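Local coordinates for putative polysaccharide deacetylase (Bdellovibrio bacteriovorus HD100, PDB 5JP6), which is a zinc-binding carbohydrate esterase of family 4 that probably removes acetyl groups from peptidoglycan, at residues P53-F57 and L92-E96. The protein carries 1 engineered substitution. Residues are numbered along the deposited sequence; the frame is centred on the assembly and turned at random.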
loop_
_atom_site.group_PDB
_atom_site.type_symbol
_atom_site.label_atom_id
_atom_site.label_comp_id
_atom_site.label_asym_id
_atom_site.label_seq_id
_atom_site.Cartn_x
_atom_site.Cartn_y
_atom_site.Cartn_z
ATOM N N PRO A 53 -14.173 -1.439 -2.374
ATOM C CA PRO A 53 -14.546 -2.517 -1.446
ATOM C C PRO A 53 -14.420 -2.153 0.034
ATOM O O PRO A 53 -15.263 -2.577 0.821
ATOM C CB PRO A 53 -13.572 -3.633 -1.819
ATOM C CG PRO A 53 -13.341 -3.409 -3.285
ATOM C CD PRO A 53 -13.249 -1.909 -3.428
ATOM N N GLU A 54 -13.414 -1.371 0.402
ATOM C CA GLU A 54 -13.270 -0.969 1.809
ATOM C C GLU A 54 -14.515 -0.173 2.254
ATOM O O GLU A 54 -15.078 -0.403 3.349
ATOM C CB GLU A 54 -12.031 -0.109 2.011
ATOM C CG GLU A 54 -11.683 0.142 3.475
ATOM C CD GLU A 54 -10.392 0.898 3.652
ATOM O OE1 GLU A 54 -9.889 1.438 2.645
ATOM O OE2 GLU A 54 -9.878 0.937 4.788
ATOM N N ALA A 55 -14.928 0.764 1.411
ATOM C CA ALA A 55 -16.114 1.587 1.706
ATOM C C ALA A 55 -17.372 0.722 1.722
ATOM O O ALA A 55 -18.236 0.898 2.603
ATOM C CB ALA A 55 -16.282 2.703 0.691
ATOM N N LEU A 56 -17.483 -0.207 0.753
ATOM C CA LEU A 56 -18.673 -1.092 0.667
ATOM C C LEU A 56 -18.808 -1.898 1.974
ATOM O O LEU A 56 -19.891 -1.978 2.584
ATOM C CB LEU A 56 -18.549 -2.058 -0.507
ATOM C CG LEU A 56 -18.692 -1.479 -1.915
ATOM C CD1 LEU A 56 -18.573 -2.599 -2.932
ATOM C CD2 LEU A 56 -20.036 -0.759 -2.053
ATOM N N PHE A 57 -17.709 -2.490 2.424
ATOM C CA PHE A 57 -17.752 -3.312 3.650
ATOM C C PHE A 57 -17.948 -2.463 4.909
ATOM O O PHE A 57 -18.624 -2.918 5.820
ATOM C CB PHE A 57 -16.531 -4.241 3.794
ATOM C CG PHE A 57 -16.695 -5.586 3.153
ATOM C CD1 PHE A 57 -16.529 -5.654 1.759
ATOM C CD2 PHE A 57 -17.012 -6.733 3.840
ATOM C CE1 PHE A 57 -16.662 -6.870 1.102
ATOM C CE2 PHE A 57 -17.144 -7.937 3.172
ATOM C CZ PHE A 57 -16.966 -7.994 1.805
ATOM N N LEU A 92 -10.001 -8.550 -5.772
ATOM C CA LEU A 92 -10.325 -7.168 -5.421
ATOM C C LEU A 92 -10.889 -7.056 -3.986
ATOM O O LEU A 92 -10.768 -6.015 -3.358
ATOM C CB LEU A 92 -11.328 -6.602 -6.430
ATOM C CG LEU A 92 -11.627 -5.122 -6.350
ATOM C CD1 LEU A 92 -10.397 -4.263 -6.627
ATOM C CD2 LEU A 92 -12.720 -4.781 -7.352
ATOM N N PHE A 93 -11.551 -8.118 -3.526
ATOM C CA PHE A 93 -12.207 -8.151 -2.223
ATOM C C PHE A 93 -11.417 -8.916 -1.172
ATOM O O PHE A 93 -11.880 -9.094 -0.062
ATOM C CB PHE A 93 -13.592 -8.790 -2.390
ATOM C CG PHE A 93 -14.537 -7.971 -3.187
ATOM C CD1 PHE A 93 -15.307 -6.979 -2.565
ATOM C CD2 PHE A 93 -14.663 -8.178 -4.569
ATOM C CE1 PHE A 93 -16.170 -6.196 -3.307
ATOM C CE2 PHE A 93 -15.551 -7.402 -5.300
ATOM C CZ PHE A 93 -16.287 -6.405 -4.668
ATOM N N GLU A 94 -10.234 -9.406 -1.534
ATOM C CA GLU A 94 -9.465 -10.271 -0.636
ATOM C C GLU A 94 -9.192 -9.596 0.697
ATOM O O GLU A 94 -9.319 -10.230 1.755
ATOM C CB GLU A 94 -8.146 -10.667 -1.279
ATOM C CG GLU A 94 -7.256 -11.538 -0.427
ATOM C CD GLU A 94 -6.058 -12.087 -1.153
ATOM O OE1 GLU A 94 -5.762 -11.652 -2.276
ATOM O OE2 GLU A 94 -5.390 -12.971 -0.510
ATOM N N ASN A 95 -8.771 -8.329 0.676
ATOM C CA ASN A 95 -8.426 -7.697 1.950
ATOM C C ASN A 95 -9.644 -7.609 2.853
ATOM O O ASN A 95 -9.549 -7.814 4.057
ATOM C CB ASN A 95 -7.847 -6.308 1.742
ATOM C CG ASN A 95 -6.439 -6.345 1.251
ATOM O OD1 ASN A 95 -5.943 -7.381 0.806
ATOM N ND2 ASN A 95 -5.758 -5.221 1.388
ATOM N N GLU A 96 -10.804 -7.349 2.255
ATOM C CA GLU A 96 -12.027 -7.255 3.071
ATOM C C GLU A 96 -12.412 -8.629 3.618
ATOM O O GLU A 96 -12.860 -8.743 4.753
ATOM C CB GLU A 96 -13.172 -6.625 2.289
ATOM C CG GLU A 96 -12.937 -5.177 1.921
ATOM C CD GLU A 96 -12.540 -4.327 3.094
ATOM O OE1 GLU A 96 -13.245 -4.399 4.144
ATOM O OE2 GLU A 96 -11.567 -3.556 2.941
HETATM O O HOH W 1 -13.933 -2.043 5.290
#
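Glu96 lays its CB over one face of the Phe57 ring, a CH-pi contact 3.7 Å from CB to the ring centroid and only 17° off the ring normal. This is packing in the helical N-terminal part of this CE4 (NodB-type) deacetylase: the first turn of helix 53-66 packs on Leu92 and Phe93, which lead into the short helix 94-98, and on Glu96 within it. With CG anti to the carbonyl carbon (chi1 -66°) and the chain bent at chi2 (-51°), the Glu96 side chain runs back past the Phe57 ring and brings its carboxylate to the backbone of helix 53-66. There OE2 comes within 3.3 Å of Glu54 CA, while OE1 accepts a hydrogen bond from a water that also donates to Glu54 O, so one solvent molecule ties the buried acid to a main-chain carbonyl.

The rest of the contact is apolar. Pro53 CG sits over a face of the Phe93 ring and also meets Leu92, its CG 3.9 Å from Leu92 CG. Leu56 CD1 approaches the edge of the same Phe93 ring, and helices 24-39 and 71-83 close in on Phe93 through Val30, Ala33 and Leu82. Trp60 stacks edge-to-face with Phe57 about one turn further along its helix. The Glu54 side chain, extended beyond CG, leads away from Glu96 to within about 7 Å of the side chain of the zinc ligand Asp177. The two phenylalanines also touch, their side chains crossing at about a right angle, with Phe57 CE1 3.9 Å from Phe93 CD1.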